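Local atomic coordinates of penicillin-binding protein 1A (Mycobacterium tuberculosis, PDB entry 5CXW), a protein that builds cross-linked peptidoglycan for the cell wall, polymerising glycan strands with one domain and cross-linking their peptides with the penicillin-sensitive transpeptidase domain described here. Residues G177-F182 / Q208-M214; L221-G225 / A263-T267; P230-Q234 / F245-T249; G310-S314 / N361-P365. Residues are numbered along the deposited sequence.

Contact 1 of 4, residues G177-F182 / Q208-M214. With PEG (di(hydroxyethyl)ether), chain D.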
loop_
_atom_site.group_PDB
_atom_site.type_symbol
_atom_site.label_atom_id
_atom_site.label_comp_id
_atom_site.label_asym_id
_atom_site.label_seq_id
_atom_site.Cartn_x
_atom_site.Cartn_y
_atom_site.Cartn_z
ATOM N N GLY A 177 -5.695 -2.029 8.537
ATOM C CA GLY A 177 -6.702 -1.971 7.484
ATOM C C GLY A 177 -6.517 -2.917 6.344
ATOM O O GLY A 177 -7.286 -2.820 5.373
ATOM N N ILE A 178 -5.543 -3.834 6.366
ATOM C CA ILE A 178 -5.518 -4.901 5.359
ATOM C C ILE A 178 -6.743 -5.737 5.585
ATOM O O ILE A 178 -6.948 -6.270 6.673
ATOM C CB ILE A 178 -4.219 -5.729 5.379
ATOM C CG1 ILE A 178 -2.959 -4.849 5.189
ATOM C CG2 ILE A 178 -4.314 -6.820 4.359
ATOM C CD1 ILE A 178 -2.929 -4.050 3.891
ATOM N N ALA A 179 -7.647 -5.798 4.608
ATOM C CA ALA A 179 -8.949 -6.437 4.871
ATOM C C ALA A 179 -8.747 -7.911 5.163
ATOM O O ALA A 179 -7.809 -8.530 4.642
ATOM C CB ALA A 179 -9.877 -6.302 3.677
ATOM N N SER A 180 -9.621 -8.441 6.004
ATOM C CA SER A 180 -9.596 -9.841 6.424
ATOM C C SER A 180 -10.070 -10.819 5.338
ATOM O O SER A 180 -9.810 -12.015 5.459
ATOM C CB SER A 180 -10.484 -10.043 7.655
ATOM O OG SER A 180 -9.791 -9.467 8.735
ATOM N N SER A 181 -10.791 -10.301 4.350
ATOM C CA SER A 181 -11.252 -11.057 3.216
ATOM C C SER A 181 -11.512 -10.156 2.039
ATOM O O SER A 181 -11.691 -8.941 2.185
ATOM C CB SER A 181 -12.556 -11.802 3.589
ATOM O OG SER A 181 -13.566 -10.840 3.877
ATOM N N PHE A 182 -11.488 -10.757 0.854
ATOM C CA PHE A 182 -11.880 -10.095 -0.358
ATOM C C PHE A 182 -12.238 -11.166 -1.371
ATOM O O PHE A 182 -12.015 -12.345 -1.123
ATOM C CB PHE A 182 -10.821 -9.096 -0.888
ATOM C CG PHE A 182 -9.483 -9.680 -1.201
ATOM C CD1 PHE A 182 -9.234 -10.227 -2.434
ATOM C CD2 PHE A 182 -8.430 -9.572 -0.284
ATOM C CE1 PHE A 182 -8.003 -10.770 -2.748
ATOM C CE2 PHE A 182 -7.199 -10.114 -0.570
ATOM C CZ PHE A 182 -6.970 -10.712 -1.809
ATOM N N GLN A 208 -1.463 -12.717 -0.760
ATOM C CA GLN A 208 -2.194 -11.827 -1.634
ATOM C C GLN A 208 -2.890 -10.753 -0.877
ATOM O O GLN A 208 -3.572 -11.015 0.120
ATOM C CB GLN A 208 -3.230 -12.615 -2.435
ATOM C CG GLN A 208 -2.608 -13.532 -3.449
ATOM C CD GLN A 208 -3.664 -14.175 -4.346
ATOM O OE1 GLN A 208 -4.880 -13.919 -4.230
ATOM N NE2 GLN A 208 -3.203 -14.991 -5.255
ATOM N N THR A 209 -2.727 -9.515 -1.352
ATOM C CA THR A 209 -3.364 -8.346 -0.822
ATOM C C THR A 209 -3.773 -7.466 -2.015
ATOM O O THR A 209 -3.202 -7.568 -3.110
ATOM C CB THR A 209 -2.312 -7.589 0.021
ATOM O OG1 THR A 209 -1.908 -8.445 1.088
ATOM C CG2 THR A 209 -2.792 -6.247 0.653
ATOM N N ARG A 210 -4.754 -6.589 -1.825
ATOM C CA ARG A 210 -5.159 -5.709 -2.955
ATOM C C ARG A 210 -4.445 -4.363 -2.825
ATOM O O ARG A 210 -4.103 -3.911 -1.728
ATOM C CB ARG A 210 -6.652 -5.456 -2.909
ATOM C CG ARG A 210 -7.529 -6.712 -2.915
ATOM C CD ARG A 210 -9.013 -6.378 -2.714
ATOM N NE ARG A 210 -9.237 -5.954 -1.326
ATOM C CZ ARG A 210 -10.359 -5.424 -0.840
ATOM N NH1 ARG A 210 -11.430 -5.294 -1.594
ATOM N NH2 ARG A 210 -10.420 -5.122 0.463
ATOM N N VAL A 211 -4.315 -3.690 -3.966
ATOM C CA VAL A 211 -3.737 -2.359 -4.010
ATOM C C VAL A 211 -4.567 -1.432 -3.110
ATOM O O VAL A 211 -4.003 -0.611 -2.364
ATOM C CB VAL A 211 -3.714 -1.850 -5.464
ATOM C CG1 VAL A 211 -3.277 -0.398 -5.571
ATOM C CG2 VAL A 211 -2.795 -2.675 -6.356
ATOM N N ILE A 212 -5.920 -1.542 -3.150
ATOM C CA ILE A 212 -6.717 -0.712 -2.252
ATOM C C ILE A 212 -6.431 -0.956 -0.779
ATOM O O ILE A 212 -6.387 0.006 -0.010
ATOM C CB ILE A 212 -8.250 -0.761 -2.552
ATOM C CG1 ILE A 212 -9.023 0.198 -1.637
ATOM C CG2 ILE A 212 -8.813 -2.193 -2.484
ATOM C CD1 ILE A 212 -10.333 0.654 -2.305
ATOM N N ASP A 213 -6.170 -2.205 -0.386
ATOM C CA ASP A 213 -5.835 -2.535 1.005
ATOM C C ASP A 213 -4.540 -1.826 1.402
ATOM O O ASP A 213 -4.439 -1.293 2.473
ATOM C CB ASP A 213 -5.585 -4.052 1.184
ATOM C CG ASP A 213 -6.864 -4.893 1.055
ATOM O OD1 ASP A 213 -7.860 -4.564 1.736
ATOM O OD2 ASP A 213 -6.828 -5.935 0.352
ATOM N N MET A 214 -3.553 -1.848 0.522
ATOM C CA MET A 214 -2.254 -1.223 0.846
ATOM C C MET A 214 -2.399 0.324 1.008
ATOM O O MET A 214 -1.872 0.906 1.952
ATOM C CB MET A 214 -1.191 -1.547 -0.203
ATOM C CG MET A 214 -0.765 -3.008 -0.214
ATOM S SD MET A 214 -0.018 -3.557 1.336
ATOM C CE MET A 214 1.545 -2.729 1.230
HETATM O O2 PEG D . 2.063 -15.418 -7.142
HETATM C C3 PEG D . 0.707 -15.841 -7.095
HETATM C C4 PEG D . -0.051 -14.859 -6.247
HETATM O O4 PEG D . -0.237 -15.451 -4.977
HETATM O O HOH W 1 -6.539 -8.079 2.117
#

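Contact 2 of 4, residues L221-G225 / A263-T267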
loop_
_atom_site.group_PDB
_atom_site.type_symbol
_atom_site.label_atom_id
_atom_site.label_comp_id
_atom_site.label_asym_id
_atom_site.label_seq_id
_atom_site.Cartn_x
_atom_site.Cartn_y
_atom_site.Cartn_z
ATOM N N LEU A 221 -1.498 4.712 8.835
ATOM C CA LEU A 221 -0.212 5.228 9.294
ATOM C C LEU A 221 -0.128 6.758 9.154
ATOM O O LEU A 221 0.297 7.451 10.102
ATOM C CB LEU A 221 0.946 4.530 8.601
ATOM C CG LEU A 221 1.099 3.038 8.857
ATOM C CD1 LEU A 221 2.134 2.475 7.897
ATOM C CD2 LEU A 221 1.485 2.793 10.300
ATOM N N ALA A 222 -0.563 7.246 7.998
ATOM C CA ALA A 222 -0.532 8.693 7.666
ATOM C C ALA A 222 -1.384 9.496 8.640
ATOM O O ALA A 222 -1.081 10.659 8.953
ATOM C CB ALA A 222 -1.003 8.915 6.242
ATOM N N ALA A 223 -2.431 8.837 9.140
ATOM C CA ALA A 223 -3.369 9.470 10.140
ATOM C C ALA A 223 -2.972 9.198 11.599
ATOM O O ALA A 223 -3.828 9.267 12.505
ATOM C CB ALA A 223 -4.770 9.011 9.858
ATOM N N SER A 224 -1.693 8.851 11.834
ATOM C CA SER A 224 -1.200 8.640 13.203
ATOM C C SER A 224 -1.953 7.508 13.881
ATOM O O SER A 224 -2.207 7.573 15.066
ATOM C CB SER A 224 -1.224 9.934 14.019
ATOM O OG SER A 224 -0.178 10.811 13.554
ATOM N N GLY A 225 -2.328 6.484 13.083
ATOM C CA GLY A 225 -2.888 5.240 13.608
ATOM C C GLY A 225 -4.387 5.156 13.586
ATOM O O GLY A 225 -4.937 4.150 14.035
ATOM N N ALA A 263 2.676 4.662 15.095
ATOM C CA ALA A 263 2.504 5.050 13.702
ATOM C C ALA A 263 3.517 6.152 13.311
ATOM O O ALA A 263 4.092 6.119 12.219
ATOM C CB ALA A 263 1.120 5.568 13.489
ATOM N N ASP A 264 3.723 7.124 14.182
ATOM C CA ASP A 264 4.613 8.269 13.889
ATOM C C ASP A 264 6.098 7.826 13.801
ATOM O O ASP A 264 6.894 8.423 13.055
ATOM C CB ASP A 264 4.385 9.394 14.893
ATOM C CG ASP A 264 2.951 10.030 14.765
ATOM O OD1 ASP A 264 2.232 9.789 13.729
ATOM O OD2 ASP A 264 2.605 10.792 15.679
ATOM N N ASN A 265 6.474 6.792 14.559
ATOM C CA ASN A 265 7.797 6.184 14.420
ATOM C C ASN A 265 7.947 5.416 13.093
ATOM O O ASN A 265 9.034 5.458 12.445
ATOM C CB ASN A 265 8.178 5.288 15.602
ATOM C CG ASN A 265 8.807 6.072 16.722
ATOM O OD1 ASN A 265 9.999 6.344 16.695
ATOM N ND2 ASN A 265 8.042 6.421 17.719
ATOM N N VAL A 266 6.887 4.702 12.683
ATOM C CA VAL A 266 6.918 4.037 11.383
ATOM C C VAL A 266 7.117 5.115 10.251
ATOM O O VAL A 266 7.981 4.986 9.380
ATOM C CB VAL A 266 5.669 3.203 11.110
ATOM C CG1 VAL A 266 5.645 2.726 9.656
ATOM C CG2 VAL A 266 5.558 2.037 12.123
ATOM N N THR A 267 6.350 6.195 10.341
ATOM C CA THR A 267 6.516 7.330 9.431
ATOM C C THR A 267 7.948 7.776 9.384
ATOM O O THR A 267 8.501 7.954 8.298
ATOM C CB THR A 267 5.540 8.454 9.807
ATOM O OG1 THR A 267 4.223 7.929 9.692
ATOM C CG2 THR A 267 5.704 9.676 8.909
HETATM O O HOH W 2 2.300 9.252 11.089
#

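Contact 3 of 4, residues P230-Q234 / F245-T249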
loop_
_atom_site.group_PDB
_atom_site.type_symbol
_atom_site.label_atom_id
_atom_site.label_comp_id
_atom_site.label_asym_id
_atom_site.label_seq_id
_atom_site.Cartn_x
_atom_site.Cartn_y
_atom_site.Cartn_z
ATOM N N PRO A 230 -12.281 2.410 3.731
ATOM C CA PRO A 230 -12.262 3.085 2.430
ATOM C C PRO A 230 -13.647 3.139 1.823
ATOM O O PRO A 230 -14.408 2.186 1.960
ATOM C CB PRO A 230 -11.317 2.236 1.558
ATOM C CG PRO A 230 -10.672 1.302 2.444
ATOM C CD PRO A 230 -11.362 1.270 3.789
ATOM N N HIS A 231 -13.948 4.231 1.165
ATOM C CA HIS A 231 -15.276 4.356 0.530
ATOM C C HIS A 231 -15.209 5.303 -0.619
ATOM O O HIS A 231 -14.352 6.209 -0.673
ATOM C CB HIS A 231 -16.285 4.823 1.577
ATOM C CG HIS A 231 -15.983 6.152 2.123
ATOM N ND1 HIS A 231 -15.019 6.348 3.086
ATOM C CD2 HIS A 231 -16.455 7.385 1.804
ATOM C CE1 HIS A 231 -14.944 7.635 3.365
ATOM N NE2 HIS A 231 -15.815 8.283 2.619
ATOM N N PHE A 232 -16.145 5.087 -1.541
ATOM C CA PHE A 232 -16.234 5.777 -2.809
ATOM C C PHE A 232 -17.431 6.761 -2.875
ATOM O O PHE A 232 -17.462 7.604 -3.744
ATOM C CB PHE A 232 -16.440 4.755 -3.955
ATOM C CG PHE A 232 -15.281 3.858 -4.235
ATOM C CD1 PHE A 232 -15.067 2.717 -3.441
ATOM C CD2 PHE A 232 -14.372 4.141 -5.267
ATOM C CE1 PHE A 232 -13.958 1.880 -3.667
ATOM C CE2 PHE A 232 -13.291 3.290 -5.490
ATOM C CZ PHE A 232 -13.101 2.168 -4.701
ATOM N N VAL A 233 -18.386 6.613 -1.975
ATOM C CA VAL A 233 -19.629 7.396 -2.005
ATOM C C VAL A 233 -19.562 8.453 -0.908
ATOM O O VAL A 233 -19.413 8.153 0.287
ATOM C CB VAL A 233 -20.849 6.527 -1.810
ATOM C CG1 VAL A 233 -22.082 7.428 -1.669
ATOM C CG2 VAL A 233 -21.033 5.513 -2.966
ATOM N N GLN A 234 -19.672 9.710 -1.348
ATOM C CA GLN A 234 -19.694 10.897 -0.507
ATOM C C GLN A 234 -21.116 11.305 -0.132
ATOM O O GLN A 234 -21.376 11.687 1.009
ATOM C CB GLN A 234 -19.000 12.054 -1.224
ATOM C CG GLN A 234 -18.945 13.381 -0.474
ATOM C CD GLN A 234 -18.188 13.240 0.840
ATOM O OE1 GLN A 234 -17.186 12.489 0.951
ATOM N NE2 GLN A 234 -18.655 13.931 1.846
ATOM N N PHE A 245 -28.043 9.945 2.099
ATOM C CA PHE A 245 -26.770 9.597 2.733
ATOM C C PHE A 245 -25.827 10.769 2.529
ATOM O O PHE A 245 -25.773 11.347 1.431
ATOM C CB PHE A 245 -26.168 8.345 2.125
ATOM C CG PHE A 245 -24.741 8.072 2.594
ATOM C CD1 PHE A 245 -24.506 7.523 3.865
ATOM C CD2 PHE A 245 -23.628 8.429 1.784
ATOM C CE1 PHE A 245 -23.188 7.309 4.300
ATOM C CE2 PHE A 245 -22.314 8.199 2.212
ATOM C CZ PHE A 245 -22.105 7.634 3.474
ATOM N N ASP A 246 -25.083 11.117 3.565
ATOM C CA ASP A 246 -24.049 12.148 3.423
ATOM C C ASP A 246 -22.909 11.779 4.338
ATOM O O ASP A 246 -23.093 11.785 5.550
ATOM C CB ASP A 246 -24.609 13.524 3.821
ATOM C CG ASP A 246 -23.681 14.677 3.433
ATOM O OD1 ASP A 246 -22.454 14.489 3.326
ATOM O OD2 ASP A 246 -24.195 15.765 3.186
ATOM N N ALA A 247 -21.745 11.452 3.777
ATOM C CA ALA A 247 -20.565 11.146 4.600
ATOM C C ALA A 247 -20.081 12.320 5.443
ATOM O O ALA A 247 -19.375 12.109 6.390
ATOM C CB ALA A 247 -19.417 10.606 3.758
ATOM N N SER A 248 -20.453 13.558 5.124
ATOM C CA SER A 248 -19.975 14.698 5.896
ATOM C C SER A 248 -20.777 14.957 7.179
ATOM O O SER A 248 -20.508 15.956 7.836
ATOM C CB SER A 248 -20.002 15.971 5.045
ATOM O OG SER A 248 -21.316 16.519 4.994
ATOM N N THR A 249 -21.762 14.117 7.532
ATOM C CA THR A 249 -22.600 14.354 8.749
ATOM C C THR A 249 -22.673 13.114 9.646
ATOM O O THR A 249 -22.295 12.018 9.215
ATOM C CB THR A 249 -24.025 14.762 8.367
ATOM O OG1 THR A 249 -24.586 13.772 7.502
ATOM C CG2 THR A 249 -24.046 16.112 7.664
HETATM O O HOH W 3 -20.848 15.576 1.399
#

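Contact 4 of 4, residues G310-S314 / N361-P365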
loop_
_atom_site.group_PDB
_atom_site.type_symbol
_atom_site.label_atom_id
_atom_site.label_comp_id
_atom_site.label_asym_id
_atom_site.label_seq_id
_atom_site.Cartn_x
_atom_site.Cartn_y
_atom_site.Cartn_z
ATOM N N GLY A 310 3.140 5.000 -0.612
ATOM C CA GLY A 310 3.592 6.041 0.274
ATOM C C GLY A 310 2.603 7.183 0.366
ATOM O O GLY A 310 1.646 7.276 -0.420
ATOM N N TYR A 311 2.855 8.024 1.354
ATOM C CA TYR A 311 1.899 9.019 1.808
ATOM C C TYR A 311 2.481 10.319 2.294
ATOM O O TYR A 311 3.668 10.418 2.621
ATOM C CB TYR A 311 1.036 8.392 2.940
ATOM C CG TYR A 311 1.771 7.910 4.172
ATOM C CD1 TYR A 311 2.102 8.746 5.252
ATOM C CD2 TYR A 311 2.153 6.564 4.269
ATOM C CE1 TYR A 311 2.753 8.231 6.398
ATOM C CE2 TYR A 311 2.790 6.089 5.375
ATOM C CZ TYR A 311 3.071 6.905 6.448
ATOM O OH TYR A 311 3.697 6.355 7.555
ATOM N N THR A 312 1.589 11.340 2.346
ATOM C CA THR A 312 1.713 12.491 3.163
ATOM C C THR A 312 0.566 12.420 4.157
ATOM O O THR A 312 -0.258 11.540 4.073
ATOM C CB THR A 312 1.619 13.769 2.315
ATOM O OG1 THR A 312 0.264 13.976 1.950
ATOM C CG2 THR A 312 2.491 13.682 1.149
ATOM N N PRO A 313 0.473 13.356 5.097
ATOM C CA PRO A 313 -0.675 13.272 6.015
ATOM C C PRO A 313 -2.050 13.415 5.332
ATOM O O PRO A 313 -3.087 13.052 5.920
ATOM C CB PRO A 313 -0.406 14.437 6.992
ATOM C CG PRO A 313 1.093 14.612 6.927
ATOM C CD PRO A 313 1.455 14.372 5.515
ATOM N N SER A 314 -2.076 13.918 4.104
ATOM C CA SER A 314 -3.311 14.219 3.383
ATOM C C SER A 314 -3.602 13.284 2.194
ATOM O O SER A 314 -4.644 13.406 1.598
ATOM C CB SER A 314 -3.296 15.681 2.959
ATOM O OG SER A 314 -3.403 16.522 4.119
ATOM N N ASN A 361 3.022 22.339 1.709
ATOM C CA ASN A 361 3.762 21.158 2.168
ATOM C C ASN A 361 3.526 20.906 3.640
ATOM O O ASN A 361 3.787 21.783 4.467
ATOM C CB ASN A 361 5.268 21.316 1.936
ATOM C CG ASN A 361 5.632 21.295 0.465
ATOM O OD1 ASN A 361 4.838 20.898 -0.397
ATOM N ND2 ASN A 361 6.865 21.708 0.168
ATOM N N GLU A 362 3.099 19.686 3.968
ATOM C CA GLU A 362 2.942 19.283 5.364
ATOM C C GLU A 362 4.167 18.562 5.916
ATOM O O GLU A 362 4.908 17.920 5.187
ATOM C CB GLU A 362 1.776 18.340 5.501
ATOM C CG GLU A 362 0.478 18.987 5.161
ATOM C CD GLU A 362 -0.689 18.051 5.358
ATOM O OE1 GLU A 362 -0.882 17.117 4.561
ATOM O OE2 GLU A 362 -1.423 18.260 6.359
ATOM N N THR A 363 4.376 18.692 7.219
ATOM C CA THR A 363 5.454 17.961 7.902
ATOM C C THR A 363 4.795 16.904 8.755
ATOM O O THR A 363 3.615 17.014 9.131
ATOM C CB THR A 363 6.301 18.870 8.776
ATOM O OG1 THR A 363 5.446 19.598 9.616
ATOM C CG2 THR A 363 6.989 19.910 7.917
ATOM N N PHE A 364 5.549 15.850 9.008
ATOM C CA PHE A 364 5.001 14.752 9.794
ATOM C C PHE A 364 5.097 15.013 11.301
ATOM O O PHE A 364 5.957 15.766 11.762
ATOM C CB PHE A 364 5.756 13.480 9.403
ATOM C CG PHE A 364 5.436 13.000 8.044
ATOM C CD1 PHE A 364 4.204 12.490 7.791
ATOM C CD2 PHE A 364 6.393 12.979 7.054
ATOM C CE1 PHE A 364 3.875 11.982 6.519
ATOM C CE2 PHE A 364 6.094 12.493 5.777
ATOM C CZ PHE A 364 4.837 11.940 5.520
ATOM N N PRO A 365 4.218 14.364 12.079
ATOM C CA PRO A 365 4.249 14.574 13.524
ATOM C C PRO A 365 5.542 14.081 14.130
ATOM O O PRO A 365 6.061 13.061 13.743
ATOM C CB PRO A 365 3.020 13.778 14.035
ATOM C CG PRO A 365 2.263 13.395 12.850
ATOM C CD PRO A 365 3.119 13.480 11.650
HETATM O O HOH W 4 -0.103 16.718 1.993
#

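Contact 1 of 4, residues G177-F182 / Q208-M214
Residues 177-182 form an irregular loop that leaves helix 165-176 and passes the start of helix 211-222. Gly-177 has positive phi and ends the earlier helix in a Schellman motif. The backbones come closest at Ile-178 and Asp-213, with CA atoms 5.0 Å apart. Arg-210 is the N-cap residue of the second helix, and Asp-213 lies in its first turn. The Asp-213 carboxylate is the hub. Asp-213 OD1 accepts a hydrogen bond from the backbone N of Ala-179 at 3.1 Å. Asp-213 OD2 accepts a second from the backbone N of Arg-210, also 3.1 Å. The Arg-210 side chain closes a salt bridge on the same carboxylate, with Arg-210 NE 2.9 Å from Asp-213 OD2 and NH2 2.9 Å from OD1. A water links Ala-179 O to Asp-213 OD2. Phe-182 lies over the arginine: Arg-210 CG sits 3.8 Å from its ring centroid in a CH-pi contact. Ile-178 CD1 packs 3.9 Å from Met-214 SD. Met-214 is about 9 Å, side chain to side chain, from Ser-97, the acyl-ester serine by similarity. One buried, charge-balanced carboxylate thus ties the loop to the start of a core helix of the transpeptidase domain.

Contact 2 of 4, residues L221-G225 / A263-T267
A Schellman motif ends helix 211-222 here, and the turn packs against helix 260-270 of the transpeptidase domain. Ser-224 is its C-prime residue, with positive phi. Ser-224 N bonds to Leu-221 O at 3.0 Å. Gly-225 follows, also with positive phi; a CB there would collide with the carbonyl O of Ser-224.

The apolar part is small and close. Leu-221 CD1 lies 3.9 Å from Val-266 CG1, and Leu-221 CD2 lies 4.2 Å from Ala-263 CB. The Ala-263 methyl also meets the turn backbone, with its CB 3.6 Å from Gly-225 N. Val-105 of helix 100-109 touches both Leu-221 and Val-266.

The polar part lies beside it. Ser-224 OG donates to Asp-264 OD1 at 2.6 Å. The other oxygen of Asp-264 forms a salt bridge with Lys-260. Thr-267 OG1 is hydrogen-bonded to Tyr-311 OH. A water joins the two segments: it donates to Leu-221 O at 2.9 Å and to Asp-264 OD1 at 2.7 Å, and accepts from Thr-267 OG1 at 2.7 Å.

Contact 3 of 4, residues P230-Q234 / F245-T249
The two touching parts run at 90° to each other, although they belong to neighbouring strands of one antiparallel beta hairpin. The second strand turns aside after Asp-246, where a type I beta turn runs from Asp-246 to Thr-249. One backbone hydrogen bond joins the segments: Ala-247 N donates to Gln-234 O at 2.8 Å, near-linear at 168°. The CA atoms of these two residues are 5.2 Å apart, the closest pair. The turn is held by its own side chains. Asp-246 OD1 accepts from Ser-248 N at 2.8 Å, an Asx turn, and from Ser-248 OG at 2.9 Å. Thr-249 OG1 donates to Asp-246 O at 3.2 Å. A water accepts from Gln-234 NE2 at 2.8 Å and donates to Asp-246 OD1 at 2.7 Å, so the glutamine reaches the turn indirectly. The apolar contact is modest. Phe-245 CD2 lies 3.9 Å from Val-233 CG1, and the ring edge faces Val-233 O, 3.5 Å from Phe-245 CE2. The contact lies near the surface. Strand 233-237 is the middle of a three-stranded sheet, between strands 32-35 and 243-246. Helix 2-19 packs beside it: Phe-245 touches Leu-18, and Glu-14 accepts from the backbone of Phe-232 and Val-233. Phe-232 also reaches Ile-212 of helix 211-222.

Contact 4 of 4, residues G310-S314 / N361-P365
Gly-310 lies in strand 303-312 and pairs through its backbone with Thr-317 of the next strand. Tyr-311 follows and makes the first contact with the loop 361-365. Tyr-311 CD1 is 3.9 Å from Phe-364 CE1, with the ring planes at 88° and the centroids 5.9 Å apart. The edge of the Phe-364 ring also meets the strand backbone, with CZ 3.5 Å from Tyr-311 O. The tyrosine hydroxyl turns to another partner, Thr-267 of helix 260-270. Thr-312 begins an ST turn: Thr-312 OG1 accepts from Ser-314 N at 3.2 Å. A water bridges Thr-312 OG1, at 2.8 Å, and Glu-362 OE1, at 2.7 Å. Pro-313 packs its ring between Phe-364 and Glu-362. Pro-313 CD is 3.5 Å from Phe-364 CE1, and Pro-313 CB is 3.6 Å from Glu-362 OE1. Ser-314 makes a short hydrogen bond, Ser-314 OG to Glu-362 OE1 at 2.6 Å. The bridging water donates to this same oxygen. Phe-364 continues onto Thr-267 and Ala-289, so it fills the corner between helix 260-270 and strand 289-296. The contact packs the loop after helix 343-356 over the turn between strands 303-312 and 315-323. These strands belong to the central five-stranded antiparallel sheet of the penicillin-binding transpeptidase fold, which is related to that of the serine beta-lactamases.

In the fold
Contact 2 is the buried one. Contacts 1 and 4 are partly buried, and contact 3 lies at the surface, its centre about 22 Å from that of the chain. Contacts 1 and 2 hold opposite ends of helix 211-222: a salt-bridged carboxylate at the start, aliphatic packing, a serine-aspartate hydrogen bond and a bridging water at the end. Contacts 2 and 4 adjoin, with centres about 10 Å apart. Tyr-311 packs on Ala-222, and Phe-364 on Thr-267. Contact 3 is nested in the chain between the segments of contact 2, yet it touches contact 1 through Phe-232 and Ile-212. It alone joins its segments by a backbone-to-backbone hydrogen bond.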